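PDB 4OMF: F420-reducing hydrogenase, subunit beta from Methanothermobacter marburgensis, which probably passes electrons between the iron-sulfur clusters of the hydrogenase and coenzyme F420 through its bound FAD, as the flavin-carrying subunit of the enzyme. Local coordinates for residues Arg17-Leu22 and Glu67-Ala72; Thr30-Tyr35 and Ile126-Gly131; Ala45-Pro50 and Met60-Ser65. All coordinates share one frame; numbering follows the deposited sequence.

Interaction 1 (Arg17-Leu22 and Glu67-Ala72); sequences REIQKL and ELKAAA. With FAD (flavin-adenine dinucleotide), chain R.
K69 of helix 65-70 reaches across to the flank of helix 17-22 and meets E18, I19 and L22 there, a helix-to-helix contact at the surface of the FAD-binding fold. The lysine buries more area here than any other residue. With CG anti to its own carbonyl carbon (chi1 -76°) and the chain extended from there, its ammonium is carried to the carboxylate of E18. NZ of K69 lies 2.6 Å from OE1 of E18, a short salt bridge that comes in from above the carboxylate plane, 45° out of it. The rest of the chain runs across its apolar neighbours at about a right angle: CE of K69 rests 4.1 Å from CG1 of I19, and CB of K69 lies 3.8 Å from CD1 of L22. Cut back to an alanine, this position would probably leave the carboxylate of E18 without its partner and open a gap beside CG1 of I19, though the CB that meets L22 would remain. L22, second in buried area, also works at its base, where its CB packs 4.0 Å from CB of A72. I19, the buried member of the group, also packs on T30 of helix 28-39, as does A72. E18 and L22 lie on the outer side. A71 and A72, just along the chain, belong to the FAD pocket: the carbonyl O of A71 approaches C2B of the FAD ribose to 3.1 Å, and CA of A72 stands 3.7 Å from O5B of the FAD.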
# COMPACT_ATOMS: atom_id res chain seq x y z
N ARG C 17 36.94 31.30 16.82
CA ARG C 17 36.11 32.46 16.60
C ARG C 17 35.12 32.27 15.44
O ARG C 17 34.01 32.79 15.50
CB ARG C 17 36.98 33.69 16.37
CG ARG C 17 37.68 34.16 17.63
CD ARG C 17 38.03 35.63 17.56
NE ARG C 17 39.48 35.87 17.59
CZ ARG C 17 40.25 35.94 16.51
NH1 ARG C 17 39.73 35.79 15.29
NH2 ARG C 17 41.55 36.17 16.64
N GLU C 18 35.49 31.54 14.40
CA GLU C 18 34.52 31.26 13.34
C GLU C 18 33.35 30.46 13.90
O GLU C 18 32.19 30.73 13.58
CB GLU C 18 35.16 30.50 12.17
CG GLU C 18 36.22 31.27 11.40
CD GLU C 18 36.66 30.54 10.13
OE1 GLU C 18 35.95 29.58 9.73
OE2 GLU C 18 37.70 30.90 9.55
N ILE C 19 33.65 29.48 14.74
CA ILE C 19 32.59 28.63 15.28
C ILE C 19 31.76 29.45 16.27
O ILE C 19 30.54 29.34 16.29
CB ILE C 19 33.17 27.36 15.93
CG1 ILE C 19 33.75 26.47 14.83
CG2 ILE C 19 32.10 26.60 16.71
CD1 ILE C 19 34.31 25.11 15.32
N GLN C 20 32.42 30.29 17.06
CA GLN C 20 31.71 31.17 18.00
C GLN C 20 30.66 32.03 17.29
O GLN C 20 29.54 32.18 17.77
CB GLN C 20 32.70 32.07 18.74
CG GLN C 20 33.65 31.32 19.68
CD GLN C 20 34.57 32.25 20.45
OE1 GLN C 20 34.68 33.44 20.14
NE2 GLN C 20 35.24 31.71 21.47
N LYS C 21 31.02 32.56 16.13
CA LYS C 21 30.11 33.41 15.36
C LYS C 21 28.87 32.66 14.85
O LYS C 21 27.79 33.26 14.71
CB LYS C 21 30.83 34.02 14.16
CG LYS C 21 31.89 35.05 14.51
CD LYS C 21 31.30 36.44 14.69
CE LYS C 21 32.37 37.52 14.57
NZ LYS C 21 33.49 37.32 15.54
N LEU C 22 29.01 31.37 14.57
CA LEU C 22 27.95 30.62 13.91
C LEU C 22 27.09 29.81 14.87
O LEU C 22 25.94 29.48 14.57
CB LEU C 22 28.56 29.67 12.86
CG LEU C 22 29.28 30.35 11.69
CD1 LEU C 22 30.13 29.34 10.93
CD2 LEU C 22 28.28 31.02 10.76
N GLU C 67 31.25 22.16 5.89
CA GLU C 67 29.90 21.64 5.89
C GLU C 67 29.33 21.54 7.30
O GLU C 67 28.12 21.74 7.52
CB GLU C 67 29.85 20.27 5.20
CG GLU C 67 29.96 20.34 3.70
CD GLU C 67 30.12 18.97 3.05
OE1 GLU C 67 30.71 18.07 3.68
OE2 GLU C 67 29.65 18.80 1.90
N LEU C 68 30.20 21.22 8.26
CA LEU C 68 29.78 21.20 9.67
C LEU C 68 29.37 22.59 10.10
O LEU C 68 28.35 22.79 10.77
CB LEU C 68 30.90 20.68 10.56
CG LEU C 68 31.21 19.19 10.41
CD1 LEU C 68 32.48 18.80 11.20
CD2 LEU C 68 30.02 18.38 10.85
N LYS C 69 30.20 23.56 9.75
CA LYS C 69 29.93 24.95 10.10
C LYS C 69 28.63 25.44 9.45
O LYS C 69 27.88 26.20 10.05
CB LYS C 69 31.09 25.84 9.67
CG LYS C 69 32.30 25.72 10.57
CD LYS C 69 33.41 26.63 10.12
CE LYS C 69 34.71 26.32 10.84
NZ LYS C 69 35.86 27.04 10.21
N ALA C 70 28.37 25.01 8.22
CA ALA C 70 27.13 25.43 7.54
C ALA C 70 25.86 24.90 8.22
O ALA C 70 24.75 25.41 7.97
CB ALA C 70 27.16 24.99 6.07
N ALA C 71 26.02 23.88 9.07
CA ALA C 71 24.90 23.28 9.77
C ALA C 71 24.71 23.85 11.20
O ALA C 71 23.74 23.52 11.88
CB ALA C 71 25.07 21.76 9.84
N ALA C 72 25.64 24.69 11.63
CA ALA C 72 25.62 25.22 13.00
C ALA C 72 24.37 26.05 13.25
O ALA C 72 23.78 26.60 12.30
CB ALA C 72 26.87 26.04 13.27
PA FAD R . 26.24 24.35 17.11
O1A FAD R . 25.36 25.56 16.95
O2A FAD R . 27.73 24.37 16.90
O5B FAD R . 25.66 23.21 16.16
C5B FAD R . 24.27 22.90 16.35
C4B FAD R . 24.05 21.48 15.82
O4B FAD R . 22.68 21.11 16.05
C3B FAD R . 24.30 21.43 14.32
O3B FAD R . 25.16 20.33 13.97
C2B FAD R . 22.92 21.20 13.74
O2B FAD R . 22.98 20.37 12.57
C1B FAD R . 22.16 20.52 14.87
N9A FAD R . 20.72 20.80 14.75
C8A FAD R . 20.16 22.02 14.65
N7A FAD R . 18.81 21.93 14.58
C5A FAD R . 18.51 20.60 14.64
C6A FAD R . 17.27 19.79 14.60
N6A FAD R . 16.05 20.38 14.46
N1A FAD R . 17.40 18.46 14.70
C2A FAD R . 18.60 17.85 14.80
N3A FAD R . 19.78 18.51 14.84
C4A FAD R . 19.78 19.87 14.76
N1 FAD R . 18.91 23.25 24.45
C2 FAD R . 18.60 23.26 25.81
O2 FAD R . 19.46 23.67 26.62
N3 FAD R . 17.34 22.85 26.22
C4 FAD R . 16.41 22.39 25.31
O4 FAD R . 15.30 22.00 25.73
C4X FAD R . 16.46 22.99 24.00
N5 FAD R . 15.38 22.57 23.07
C5X FAD R . 15.90 22.05 21.80
C6 FAD R . 14.92 21.58 20.91
C7 FAD R . 15.27 21.27 19.59
C7M FAD R . 14.21 20.75 18.62
C8 FAD R . 16.59 21.44 19.19
C8M FAD R . 17.09 21.14 17.79
C9 FAD R . 17.58 21.92 20.07
C9A FAD R . 17.22 22.32 21.37
N10 FAD R . 18.22 22.71 22.29
C10 FAD R . 17.88 23.17 23.55
C1' FAD R . 19.67 22.60 22.02
C2' FAD R . 20.31 23.86 21.50
O2' FAD R . 19.44 24.77 20.99
C3' FAD R . 21.44 23.62 20.81
O3' FAD R . 21.24 23.07 19.59
C4' FAD R . 22.61 23.03 21.58
O4' FAD R . 22.91 23.79 22.77
C5' FAD R . 23.85 22.90 20.70
O5' FAD R . 24.44 24.18 20.53
P FAD R . 25.96 24.33 20.04
O1P FAD R . 26.79 23.42 20.91
O2P FAD R . 26.33 25.78 19.98
O3P FAD R . 25.91 23.67 18.55

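Interaction 2 (Thr30-Tyr35 and Ile126-Gly131); sequences TGLLAY and IKLLVG. With FAD (flavin-adenine dinucleotide), chain R; KEN (N,N-dimethylmethanamine), chain P.
L32 and L33, neighbours on helix 28-39, both reach L128 and V130, two residues whose side chains leave the same face of strand 126-132. This is the helix-on-sheet layering of an alpha/beta fold: the helix segment lies over the strand with its axis 10.2 Å away and runs almost exactly antiparallel to it, at 175°. L32 has CG anti to the backbone N (chi1 -166°), whereas in L33 CG stands anti to the carbonyl carbon (chi1 -69°), and from these different starts the two leucines converge on the same pair. CD2 of L33 meets CD2 of L128 at 4.0 Å, the two side chains crossing at a slant, and the same methyl of L33 lies 4.3 Å from CG2 of V130. L32 puts its CD2 4.2 Å from CG2 of V130, again on a slant, while its branch point CG faces CD2 of L128 at 4.3 Å. The interface is wholly apolar, and all four residues are buried. Just before them, T30 grips the FAD diphosphate twice: OG1 donates to O2A of the FAD at 2.6 Å and the backbone N to the same oxygen at 3.2 Å. I229 of helix 224-235 touches both L32 and L128, and L68 of helix 65-70 packs on L33. Within the central mixed sheet, strand 126-132 is flanked by strands 97-101 and 205-208; L129, pointing away from helix 28-39, meets helix 103-114.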
# COMPACT_ATOMS: atom_id res chain seq x y z
N THR C 30 29.49 21.68 16.81
CA THR C 30 30.31 21.94 15.62
C THR C 30 31.81 21.76 15.92
O THR C 30 32.55 21.15 15.14
CB THR C 30 30.06 23.35 15.06
OG1 THR C 30 28.68 23.47 14.64
CG2 THR C 30 30.98 23.63 13.87
N GLY C 31 32.26 22.30 17.05
CA GLY C 31 33.64 22.17 17.48
C GLY C 31 34.08 20.73 17.70
O GLY C 31 35.18 20.34 17.31
N LEU C 32 33.23 19.93 18.31
CA LEU C 32 33.63 18.56 18.62
C LEU C 32 33.61 17.65 17.39
O LEU C 32 34.53 16.84 17.21
CB LEU C 32 32.72 17.98 19.70
CG LEU C 32 33.23 16.70 20.36
CD1 LEU C 32 34.60 16.89 21.01
CD2 LEU C 32 32.19 16.25 21.38
N LEU C 33 32.61 17.81 16.54
CA LEU C 33 32.55 17.05 15.29
C LEU C 33 33.71 17.46 14.40
O LEU C 33 34.32 16.63 13.72
CB LEU C 33 31.21 17.26 14.56
CG LEU C 33 30.01 16.62 15.27
CD1 LEU C 33 28.70 17.03 14.57
CD2 LEU C 33 30.15 15.12 15.35
N ALA C 34 34.03 18.75 14.41
CA ALA C 34 35.14 19.24 13.58
C ALA C 34 36.46 18.67 14.07
O ALA C 34 37.33 18.31 13.27
CB ALA C 34 35.19 20.76 13.57
N TYR C 35 36.62 18.59 15.38
CA TYR C 35 37.85 18.05 15.95
C TYR C 35 37.98 16.56 15.60
O TYR C 35 39.05 16.10 15.19
CB TYR C 35 37.87 18.23 17.47
CG TYR C 35 39.00 17.49 18.11
CD1 TYR C 35 40.30 17.96 17.98
CD2 TYR C 35 38.79 16.31 18.82
CE1 TYR C 35 41.36 17.30 18.55
CE2 TYR C 35 39.85 15.63 19.40
CZ TYR C 35 41.14 16.14 19.25
OH TYR C 35 42.22 15.50 19.81
N ILE C 126 29.21 3.75 14.24
CA ILE C 126 28.95 4.99 14.95
C ILE C 126 30.01 5.17 16.04
O ILE C 126 30.11 4.36 16.96
CB ILE C 126 27.53 4.99 15.54
CG1 ILE C 126 26.52 4.81 14.40
CG2 ILE C 126 27.27 6.29 16.31
CD1 ILE C 126 25.11 4.87 14.85
N LYS C 127 30.84 6.20 15.90
CA LYS C 127 31.96 6.40 16.83
C LYS C 127 31.75 7.57 17.79
O LYS C 127 32.37 7.65 18.85
CB LYS C 127 33.27 6.61 16.07
CG LYS C 127 33.62 5.47 15.10
CD LYS C 127 33.77 4.13 15.82
CE LYS C 127 34.03 2.99 14.83
NZ LYS C 127 34.10 1.68 15.54
N LEU C 128 30.87 8.49 17.42
CA LEU C 128 30.59 9.64 18.29
C LEU C 128 29.16 10.09 18.11
O LEU C 128 28.76 10.56 17.03
CB LEU C 128 31.53 10.79 17.99
CG LEU C 128 31.30 12.12 18.71
CD1 LEU C 128 31.49 11.96 20.20
CD2 LEU C 128 32.24 13.13 18.15
N LEU C 129 28.38 9.95 19.17
CA LEU C 129 26.99 10.39 19.13
C LEU C 129 26.85 11.57 20.07
O LEU C 129 26.86 11.40 21.29
CB LEU C 129 26.05 9.24 19.52
CG LEU C 129 24.55 9.26 19.18
CD1 LEU C 129 23.85 8.03 19.77
CD2 LEU C 129 23.87 10.52 19.66
N VAL C 130 26.72 12.78 19.52
CA VAL C 130 26.57 13.97 20.36
C VAL C 130 25.09 14.25 20.56
O VAL C 130 24.36 14.45 19.61
CB VAL C 130 27.26 15.23 19.76
CG1 VAL C 130 27.20 16.39 20.76
CG2 VAL C 130 28.73 14.94 19.41
N GLY C 131 24.63 14.27 21.81
CA GLY C 131 23.23 14.52 22.07
C GLY C 131 23.02 15.99 22.40
O GLY C 131 23.89 16.61 23.00
PA FAD R . 26.24 24.35 17.11
O1A FAD R . 25.36 25.56 16.95
O2A FAD R . 27.73 24.37 16.90
O5B FAD R . 25.66 23.21 16.16
C5B FAD R . 24.27 22.90 16.35
C4B FAD R . 24.05 21.48 15.82
O4B FAD R . 22.68 21.11 16.05
C3B FAD R . 24.30 21.43 14.32
O3B FAD R . 25.16 20.33 13.97
C2B FAD R . 22.92 21.20 13.74
O2B FAD R . 22.98 20.37 12.57
C1B FAD R . 22.16 20.52 14.87
N9A FAD R . 20.72 20.80 14.75
C8A FAD R . 20.16 22.02 14.65
N7A FAD R . 18.81 21.93 14.58
C5A FAD R . 18.51 20.60 14.64
C6A FAD R . 17.27 19.79 14.60
N6A FAD R . 16.05 20.38 14.46
N1A FAD R . 17.40 18.46 14.70
C2A FAD R . 18.60 17.85 14.80
N3A FAD R . 19.78 18.51 14.84
C4A FAD R . 19.78 19.87 14.76
N1 FAD R . 18.91 23.25 24.45
C2 FAD R . 18.60 23.26 25.81
O2 FAD R . 19.46 23.67 26.62
N3 FAD R . 17.34 22.85 26.22
C4 FAD R . 16.41 22.39 25.31
O4 FAD R . 15.30 22.00 25.73
C4X FAD R . 16.46 22.99 24.00
N5 FAD R . 15.38 22.57 23.07
C5X FAD R . 15.90 22.05 21.80
C6 FAD R . 14.92 21.58 20.91
C7 FAD R . 15.27 21.27 19.59
C7M FAD R . 14.21 20.75 18.62
C8 FAD R . 16.59 21.44 19.19
C8M FAD R . 17.09 21.14 17.79
C9 FAD R . 17.58 21.92 20.07
C9A FAD R . 17.22 22.32 21.37
N10 FAD R . 18.22 22.71 22.29
C10 FAD R . 17.88 23.17 23.55
C1' FAD R . 19.67 22.60 22.02
C2' FAD R . 20.31 23.86 21.50
O2' FAD R . 19.44 24.77 20.99
C3' FAD R . 21.44 23.62 20.81
O3' FAD R . 21.24 23.07 19.59
C4' FAD R . 22.61 23.03 21.58
O4' FAD R . 22.91 23.79 22.77
C5' FAD R . 23.85 22.90 20.70
O5' FAD R . 24.44 24.18 20.53
P FAD R . 25.96 24.33 20.04
O1P FAD R . 26.79 23.42 20.91
O2P FAD R . 26.33 25.78 19.98
O3P FAD R . 25.91 23.67 18.55
CA1 KEN P . 29.85 4.75 22.06
CB1 KEN P . 28.84 3.36 20.23
CC1 KEN P . 28.55 5.80 20.17
NE1 KEN P . 29.48 4.68 20.58

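Interaction 3 (Ala45-Pro50 and Met60-Ser65); sequences AVVAGP and MVAMSS. With FAD (flavin-adenine dinucleotide), chain R.
A45 and A62 join their strands by a pair of backbone bonds, A45 N to A62 O at 2.8 Å and A62 N to A45 O at 2.7 Å. V47 and M60 form the next hydrogen-bonded pair, with V47 N 3.0 Å from M60 O, and the non-hydrogen-bonded pair V46-V61 sits between them. On the face of A45, V47 and A62 the packing is close: the M60 chain, partly exposed and bent at chi2 and chi3 (87° and 58°), lies alongside V47 and brings SD 3.6 Å from CG2 of V47. L33 of helix 28-39 and L68 of helix 65-70 press on this same face. Strands 44-51 and 56-62 form a beta hairpin at the edge of the mixed sheet, strand 56-62 being outermost within the chain. Across the other face V46 and V61 touch more lightly, CG2 to CG2 at 4.2 Å, under helix 85-89. The contact is looser at G49, whose CA lies 3.9 Å from CG of M60. Beyond A62 the second segment leaves the hairpin, and M63 packs on an apolar side chain of a neighbouring subunit. V47 and A48 reach the FAD ribose, A48 N donating to its hydroxyl O2B at 2.8 Å.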
# COMPACT_ATOMS: atom_id res chain seq x y z
N ALA C 45 29.95 13.25 9.37
CA ALA C 45 28.90 13.29 10.38
C ALA C 45 27.56 13.67 9.79
O ALA C 45 27.50 14.48 8.87
CB ALA C 45 29.27 14.28 11.51
N VAL C 46 26.49 13.11 10.32
CA VAL C 46 25.15 13.50 9.87
C VAL C 46 24.72 14.68 10.73
O VAL C 46 24.83 14.63 11.96
CB VAL C 46 24.12 12.34 9.97
CG1 VAL C 46 22.70 12.87 9.71
CG2 VAL C 46 24.45 11.22 8.97
N VAL C 47 24.30 15.77 10.07
CA VAL C 47 23.89 17.00 10.72
C VAL C 47 22.63 17.58 10.08
O VAL C 47 22.25 17.18 8.98
CB VAL C 47 24.99 18.07 10.67
CG1 VAL C 47 26.21 17.64 11.52
CG2 VAL C 47 25.38 18.35 9.23
N ALA C 48 22.00 18.54 10.75
CA ALA C 48 20.84 19.23 10.20
C ALA C 48 21.27 20.42 9.35
O ALA C 48 21.45 21.51 9.87
CB ALA C 48 19.90 19.69 11.32
N GLY C 49 21.42 20.20 8.04
CA GLY C 49 21.93 21.23 7.15
C GLY C 49 20.81 22.05 6.53
O GLY C 49 19.63 21.77 6.77
N PRO C 50 21.17 23.06 5.73
CA PRO C 50 20.17 23.94 5.11
C PRO C 50 19.25 23.14 4.20
O PRO C 50 19.69 22.15 3.61
CB PRO C 50 21.02 24.93 4.29
CG PRO C 50 22.40 24.85 4.90
CD PRO C 50 22.55 23.43 5.36
N MET C 60 21.91 15.85 6.39
CA MET C 60 22.90 15.74 5.33
C MET C 60 24.19 15.17 5.93
O MET C 60 24.43 15.27 7.14
CB MET C 60 23.14 17.09 4.67
CG MET C 60 23.77 18.15 5.59
SD MET C 60 25.58 18.08 5.63
CE MET C 60 25.99 18.30 3.90
N VAL C 61 25.02 14.57 5.08
CA VAL C 61 26.28 13.97 5.55
C VAL C 61 27.41 14.96 5.32
O VAL C 61 27.75 15.25 4.18
CB VAL C 61 26.59 12.64 4.80
CG1 VAL C 61 27.90 12.03 5.29
CG2 VAL C 61 25.43 11.66 4.94
N ALA C 62 27.97 15.50 6.40
CA ALA C 62 29.03 16.49 6.27
C ALA C 62 30.36 15.78 6.30
O ALA C 62 30.58 14.95 7.18
CB ALA C 62 28.96 17.55 7.40
N MET C 63 31.25 16.11 5.38
CA MET C 63 32.56 15.46 5.32
C MET C 63 33.70 16.49 5.32
O MET C 63 34.85 16.15 5.03
CB MET C 63 32.63 14.55 4.09
CG MET C 63 31.71 13.36 4.26
SD MET C 63 31.80 12.08 3.00
CE MET C 63 33.50 11.47 3.11
N SER C 64 33.36 17.74 5.65
CA SER C 64 34.36 18.80 5.83
C SER C 64 33.94 19.74 6.97
O SER C 64 32.77 19.76 7.36
CB SER C 64 34.54 19.60 4.54
OG SER C 64 33.39 20.38 4.26
N SER C 65 34.90 20.49 7.49
CA SER C 65 34.61 21.49 8.53
C SER C 65 33.66 22.56 8.02
O SER C 65 32.80 23.02 8.76
CB SER C 65 35.90 22.15 9.01
OG SER C 65 36.66 22.59 7.89
PA FAD R . 26.24 24.35 17.11
O1A FAD R . 25.36 25.56 16.95
O2A FAD R . 27.73 24.37 16.90
O5B FAD R . 25.66 23.21 16.16
C5B FAD R . 24.27 22.90 16.35
C4B FAD R . 24.05 21.48 15.82
O4B FAD R . 22.68 21.11 16.05
C3B FAD R . 24.30 21.43 14.32
O3B FAD R . 25.16 20.33 13.97
C2B FAD R . 22.92 21.20 13.74
O2B FAD R . 22.98 20.37 12.57
C1B FAD R . 22.16 20.52 14.87
N9A FAD R . 20.72 20.80 14.75
C8A FAD R . 20.16 22.02 14.65
N7A FAD R . 18.81 21.93 14.58
C5A FAD R . 18.51 20.60 14.64
C6A FAD R . 17.27 19.79 14.60
N6A FAD R . 16.05 20.38 14.46
N1A FAD R . 17.40 18.46 14.70
C2A FAD R . 18.60 17.85 14.80
N3A FAD R . 19.78 18.51 14.84
C4A FAD R . 19.78 19.87 14.76
N1 FAD R . 18.91 23.25 24.45
C2 FAD R . 18.60 23.26 25.81
O2 FAD R . 19.46 23.67 26.62
N3 FAD R . 17.34 22.85 26.22
C4 FAD R . 16.41 22.39 25.31
O4 FAD R . 15.30 22.00 25.73
C4X FAD R . 16.46 22.99 24.00
N5 FAD R . 15.38 22.57 23.07
C5X FAD R . 15.90 22.05 21.80
C6 FAD R . 14.92 21.58 20.91
C7 FAD R . 15.27 21.27 19.59
C7M FAD R . 14.21 20.75 18.62
C8 FAD R . 16.59 21.44 19.19
C8M FAD R . 17.09 21.14 17.79
C9 FAD R . 17.58 21.92 20.07
C9A FAD R . 17.22 22.32 21.37
N10 FAD R . 18.22 22.71 22.29
C10 FAD R . 17.88 23.17 23.55
C1' FAD R . 19.67 22.60 22.02
C2' FAD R . 20.31 23.86 21.50
O2' FAD R . 19.44 24.77 20.99
C3' FAD R . 21.44 23.62 20.81
O3' FAD R . 21.24 23.07 19.59
C4' FAD R . 22.61 23.03 21.58
O4' FAD R . 22.91 23.79 22.77
C5' FAD R . 23.85 22.90 20.70
O5' FAD R . 24.44 24.18 20.53
P FAD R . 25.96 24.33 20.04
O1P FAD R . 26.79 23.42 20.91
O2P FAD R . 26.33 25.78 19.98
O3P FAD R . 25.91 23.67 18.55

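From the N terminus, helix 17-22 is followed, after a short loop, by helix 28-39, then strand 44-51, strand 56-62 and helix 65-70. Interaction 3 closes the short hairpin loop between the two strands. Interaction 1 closes a wider loop around it, returning the chain to helix 17-22. Interaction 2 reaches further along, to strand 126-132; its loop also encloses the hairpin but crosses that of interaction 1, since 30-35 falls between 17-22 and 67-72. Residues 30-35 touch both other contacts, and interactions 1 and 3 meet directly where A71 packs on V47. Strand 126-132 and the hairpin belong to one mixed sheet, and all three contacts border the FAD.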